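Local coordinates for protein DR2417 (Deinococcus radiodurans, PDB 4XWW) that probably degrades and matures RNA as a metal-dependent 5'-3' exoribonuclease, possibly with endonuclease activity as well, and works as a homodimer, at residues A[423-435]-A[439-451]. Numbering follows the deposited sequence.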
loop_
_atom_site.group_PDB
_atom_site.type_symbol
_atom_site.label_atom_id
_atom_site.label_comp_id
_atom_site.label_asym_id
_atom_site.label_seq_id
_atom_site.Cartn_x
_atom_site.Cartn_y
_atom_site.Cartn_z
ATOM N N PRO A 423 11.034 -25.845 -21.857
ATOM C CA PRO A 423 10.152 -26.998 -21.654
ATOM C C PRO A 423 9.261 -27.210 -22.856
ATOM O O PRO A 423 8.946 -26.245 -23.556
ATOM C CB PRO A 423 9.311 -26.606 -20.435
ATOM C CG PRO A 423 10.035 -25.468 -19.801
ATOM C CD PRO A 423 10.763 -24.762 -20.901
ATOM N N LYS A 424 8.866 -28.453 -23.094
ATOM C CA LYS A 424 7.922 -28.754 -24.159
ATOM C C LYS A 424 6.644 -27.940 -24.004
ATOM O O LYS A 424 6.125 -27.383 -24.980
ATOM C CB LYS A 424 7.590 -30.237 -24.170
ATOM C CG LYS A 424 6.544 -30.585 -25.213
ATOM C CD LYS A 424 6.552 -32.052 -25.533
ATOM C CE LYS A 424 5.608 -32.329 -26.695
ATOM N NZ LYS A 424 5.496 -33.773 -27.012
ATOM N N ARG A 425 6.136 -27.874 -22.775
ATOM C CA ARG A 425 4.958 -27.067 -22.488
ATOM C C ARG A 425 5.011 -26.514 -21.066
ATOM O O ARG A 425 5.479 -27.179 -20.136
ATOM C CB ARG A 425 3.665 -27.874 -22.693
ATOM C CG ARG A 425 2.400 -27.014 -22.583
ATOM C CD ARG A 425 1.175 -27.650 -23.247
ATOM N NE ARG A 425 1.091 -29.085 -23.003
ATOM C CZ ARG A 425 1.324 -30.014 -23.925
ATOM N NH1 ARG A 425 1.647 -29.661 -25.163
ATOM N NH2 ARG A 425 1.230 -31.301 -23.613
ATOM N N THR A 426 4.543 -25.286 -20.918
ATOM C CA THR A 426 4.478 -24.647 -19.609
ATOM C C THR A 426 3.034 -24.254 -19.354
ATOM O O THR A 426 2.383 -23.687 -20.236
ATOM C CB THR A 426 5.380 -23.410 -19.534
ATOM O OG1 THR A 426 6.738 -23.784 -19.804
ATOM C CG2 THR A 426 5.295 -22.761 -18.153
ATOM N N LEU A 427 2.519 -24.567 -18.167
ATOM C CA LEU A 427 1.162 -24.151 -17.817
ATOM C C LEU A 427 1.166 -23.157 -16.670
ATOM O O LEU A 427 2.028 -23.215 -15.793
ATOM C CB LEU A 427 0.303 -25.341 -17.431
ATOM C CG LEU A 427 0.042 -26.334 -18.550
ATOM C CD1 LEU A 427 -0.719 -27.525 -17.998
ATOM C CD2 LEU A 427 -0.720 -25.663 -19.699
ATOM N N ILE A 428 0.195 -22.247 -16.691
ATOM C CA ILE A 428 0.018 -21.291 -15.600
ATOM C C ILE A 428 -1.151 -21.801 -14.754
ATOM O O ILE A 428 -2.316 -21.601 -15.106
ATOM C CB ILE A 428 -0.262 -19.838 -16.100
ATOM C CG1 ILE A 428 0.792 -19.352 -17.111
ATOM C CG2 ILE A 428 -0.335 -18.892 -14.911
ATOM C CD1 ILE A 428 2.200 -19.240 -16.563
ATOM N N ALA A 429 -0.851 -22.504 -13.664
ATOM C CA ALA A 429 -1.921 -23.118 -12.890
ATOM C C ALA A 429 -2.603 -22.117 -11.955
ATOM O O ALA A 429 -2.011 -21.107 -11.530
ATOM C CB ALA A 429 -1.399 -24.336 -12.100
ATOM N N LYS A 430 -3.873 -22.410 -11.693
ATOM C CA LYS A 430 -4.704 -21.717 -10.714
ATOM C C LYS A 430 -5.012 -22.685 -9.597
ATOM O O LYS A 430 -5.038 -23.888 -9.837
ATOM C CB LYS A 430 -6.018 -21.234 -11.342
ATOM C CG LYS A 430 -5.844 -20.268 -12.495
ATOM C CD LYS A 430 -7.219 -19.842 -13.005
ATOM C CE LYS A 430 -7.182 -19.469 -14.481
ATOM N NZ LYS A 430 -7.050 -20.667 -15.354
ATOM N N ASN A 431 -5.256 -22.183 -8.388
ATOM C CA ASN A 431 -5.737 -23.056 -7.316
ATOM C C ASN A 431 -7.001 -23.782 -7.753
ATOM O O ASN A 431 -7.882 -23.180 -8.373
ATOM C CB ASN A 431 -6.018 -22.264 -6.043
ATOM C CG ASN A 431 -4.797 -21.619 -5.480
ATOM O OD1 ASN A 431 -3.680 -22.103 -5.671
ATOM N ND2 ASN A 431 -4.986 -20.515 -4.774
ATOM N N GLY A 432 -7.093 -25.066 -7.414
ATOM C CA GLY A 432 -8.218 -25.903 -7.811
ATOM C C GLY A 432 -8.040 -26.598 -9.148
ATOM O O GLY A 432 -8.797 -27.505 -9.473
ATOM N N ASP A 433 -7.037 -26.200 -9.923
ATOM C CA ASP A 433 -6.800 -26.869 -11.206
ATOM C C ASP A 433 -6.381 -28.317 -10.994
ATOM O O ASP A 433 -5.576 -28.620 -10.102
ATOM C CB ASP A 433 -5.704 -26.175 -12.021
ATOM C CG ASP A 433 -6.185 -24.940 -12.739
ATOM O OD1 ASP A 433 -7.408 -24.681 -12.762
ATOM O OD2 ASP A 433 -5.321 -24.241 -13.305
ATOM N N ILE A 434 -6.916 -29.211 -11.817
ATOM C CA ILE A 434 -6.380 -30.561 -11.892
ATOM C C ILE A 434 -5.388 -30.586 -13.042
ATOM O O ILE A 434 -5.775 -30.496 -14.208
ATOM C CB ILE A 434 -7.476 -31.633 -12.119
ATOM C CG1 ILE A 434 -8.572 -31.517 -11.063
ATOM C CG2 ILE A 434 -6.861 -33.013 -12.095
ATOM C CD1 ILE A 434 -9.843 -32.246 -11.433
ATOM N N VAL A 435 -4.102 -30.661 -12.727
ATOM C CA VAL A 435 -3.108 -30.707 -13.783
ATOM C C VAL A 435 -2.743 -32.164 -14.035
ATOM O O VAL A 435 -2.196 -32.846 -13.161
ATOM C CB VAL A 435 -1.855 -29.885 -13.432
ATOM C CG1 VAL A 435 -0.860 -29.919 -14.590
ATOM C CG2 VAL A 435 -2.247 -28.433 -13.105
ATOM N N PRO A 439 3.810 -39.282 -19.194
ATOM C CA PRO A 439 5.076 -39.216 -19.931
ATOM C C PRO A 439 5.044 -38.245 -21.110
ATOM O O PRO A 439 6.070 -37.634 -21.412
ATOM C CB PRO A 439 5.263 -40.663 -20.401
ATOM C CG PRO A 439 4.649 -41.453 -19.281
ATOM C CD PRO A 439 3.418 -40.674 -18.901
ATOM N N ASP A 440 3.888 -38.096 -21.754
ATOM C CA ASP A 440 3.720 -37.107 -22.810
ATOM C C ASP A 440 2.377 -36.394 -22.689
ATOM O O ASP A 440 1.748 -36.062 -23.692
ATOM C CB ASP A 440 3.838 -37.746 -24.196
ATOM C CG ASP A 440 4.082 -36.709 -25.279
ATOM O OD1 ASP A 440 4.868 -35.778 -25.007
ATOM O OD2 ASP A 440 3.480 -36.799 -26.373
ATOM N N GLU A 441 1.932 -36.178 -21.455
ATOM C CA GLU A 441 0.680 -35.472 -21.213
ATOM C C GLU A 441 0.911 -34.395 -20.179
ATOM O O GLU A 441 1.583 -34.625 -19.182
ATOM C CB GLU A 441 -0.419 -36.426 -20.731
ATOM C CG GLU A 441 -1.755 -35.718 -20.456
ATOM C CD GLU A 441 -2.876 -36.676 -20.078
ATOM O OE1 GLU A 441 -2.645 -37.903 -20.111
ATOM O OE2 GLU A 441 -3.989 -36.199 -19.756
ATOM N N PHE A 442 0.343 -33.225 -20.423
ATOM C CA PHE A 442 0.468 -32.107 -19.500
ATOM C C PHE A 442 -0.643 -31.121 -19.817
ATOM O O PHE A 442 -0.523 -30.297 -20.725
ATOM C CB PHE A 442 1.846 -31.459 -19.626
ATOM C CG PHE A 442 2.140 -30.421 -18.554
ATOM C CD1 PHE A 442 2.020 -30.752 -17.207
ATOM C CD2 PHE A 442 2.559 -29.146 -18.890
ATOM C CE1 PHE A 442 2.306 -29.815 -16.211
ATOM C CE2 PHE A 442 2.845 -28.205 -17.903
ATOM C CZ PHE A 442 2.716 -28.545 -16.564
ATOM N N ARG A 443 -1.744 -31.227 -19.083
ATOM C CA ARG A 443 -2.902 -30.382 -19.350
ATOM C C ARG A 443 -3.777 -30.226 -18.118
ATOM O O ARG A 443 -3.758 -31.064 -17.219
ATOM C CB ARG A 443 -3.733 -30.974 -20.492
ATOM C CG ARG A 443 -4.211 -32.367 -20.177
ATOM C CD ARG A 443 -5.047 -32.983 -21.287
ATOM N NE ARG A 443 -5.670 -34.214 -20.814
ATOM C CZ ARG A 443 -6.928 -34.304 -20.392
ATOM N NH1 ARG A 443 -7.713 -33.236 -20.400
ATOM N NH2 ARG A 443 -7.403 -35.469 -19.969
ATOM N N VAL A 444 -4.556 -29.154 -18.092
ATOM C CA VAL A 444 -5.569 -28.979 -17.065
ATOM C C VAL A 444 -6.837 -29.706 -17.496
ATOM O O VAL A 444 -7.445 -29.344 -18.507
ATOM C CB VAL A 444 -5.895 -27.498 -16.818
ATOM C CG1 VAL A 444 -6.963 -27.383 -15.731
ATOM C CG2 VAL A 444 -4.624 -26.692 -16.446
ATOM N N SER A 445 -7.241 -30.715 -16.729
ATOM C CA SER A 445 -8.331 -31.603 -17.131
ATOM C C SER A 445 -9.651 -31.352 -16.405
ATOM O O SER A 445 -10.650 -32.013 -16.678
ATOM C CB SER A 445 -7.918 -33.052 -16.919
ATOM O OG SER A 445 -7.686 -33.329 -15.545
ATOM N N GLY A 446 -9.655 -30.401 -15.481
ATOM C CA GLY A 446 -10.848 -30.107 -14.710
ATOM C C GLY A 446 -10.473 -29.277 -13.503
ATOM O O GLY A 446 -9.313 -28.905 -13.351
ATOM N N THR A 447 -11.448 -28.983 -12.647
ATOM C CA THR A 447 -11.188 -28.197 -11.444
ATOM C C THR A 447 -11.829 -28.879 -10.244
ATOM O O THR A 447 -12.738 -29.694 -10.396
ATOM C CB THR A 447 -11.701 -26.725 -11.569
ATOM O OG1 THR A 447 -13.116 -26.702 -11.775
ATOM C CG2 THR A 447 -11.023 -26.016 -12.721
ATOM N N VAL A 448 -11.318 -28.570 -9.056
ATOM C CA VAL A 448 -11.898 -29.039 -7.802
ATOM C C VAL A 448 -12.165 -27.816 -6.931
ATOM O O VAL A 448 -11.667 -26.734 -7.224
ATOM C CB VAL A 448 -10.972 -30.029 -7.055
ATOM C CG1 VAL A 448 -10.607 -31.190 -7.955
ATOM C CG2 VAL A 448 -9.714 -29.319 -6.550
ATOM N N ALA A 449 -12.955 -27.986 -5.877
ATOM C CA ALA A 449 -13.235 -26.881 -4.971
ATOM C C ALA A 449 -11.939 -26.375 -4.351
ATOM O O ALA A 449 -11.122 -27.153 -3.848
ATOM C CB ALA A 449 -14.211 -27.304 -3.890
ATOM N N ALA A 450 -11.749 -25.067 -4.407
ATOM C CA ALA A 450 -10.567 -24.440 -3.844
ATOM C C ALA A 450 -10.911 -23.023 -3.446
ATOM O O ALA A 450 -11.889 -22.471 -3.931
ATOM C CB ALA A 450 -9.417 -24.453 -4.837
ATOM N N GLY A 451 -10.114 -22.432 -2.567
ATOM C CA GLY A 451 -10.346 -21.053 -2.190
ATOM C C GLY A 451 -9.910 -20.690 -0.792
ATOM O O GLY A 451 -9.080 -21.376 -0.194
#
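Phe442 and Leu427 make the main apolar contact between 423-435 and 439-451. Leu427 CD1 sits over one face of the Phe442 ring, 3.7 Å from its centroid and 15° off the normal, a CH-pi geometry. CB of Phe442 points toward 423-435, and CG anti to the backbone N (chi1 -171°) carries the ring under Leu427 and beside Val435, whose CG1 approaches CE1 obliquely; Phe398 stacks on the same ring. Farther along, Ile434 CD1 packs on Val448 CG1 at 3.7 Å, the two side chains crossing at about a right angle.

Three backbone bonds join the two segments. Val448 N donates to Gly432 O just beyond the strand ends; Ile434 N reaches Gly446 O, and Ser445 N meets Ile434 O at 2.9 Å. Between the non-hydrogen-bonded pairs Asp433-Thr447 and Val435-Val444 lies one residue on the first strand but two, Ser445 and Gly446, on the second: a beta bulge.

Polar side chains tie the opposite end. Arg425, bent at chi3, offers NE to Phe442 O at 3.0 Å, in the carbonyl plane but 19° out of its own guanidinium plane. The extended Lys424 brings NZ to the syn lone pair of Asp440 OD1 at 2.9 Å; Lys397 forms a second salt bridge to this oxygen, so two cations probably stabilise the carboxylate.

At the turn, Lys430 N donates to Asp433 OD2 at 2.8 Å from above the carboxylate plane, bracing the type II turn 430-433. Ala450 CB lies 3.5 Å from Gly432 CA, so the chain beyond strand 441-447 packs closely against this turn.

Strands 433-438 and 441-447 form an antiparallel beta hairpin completing one edge of a mixed sheet, while Arg425 and Leu427 make backbone hydrogen bonds with Phe399 of the second sheet. Phe442, touching Val435 and Leu437 of its own sheet and Phe398 and Leu400 of strand 398-402, packs between the two, consistent with the metallo-beta-lactamase sandwich.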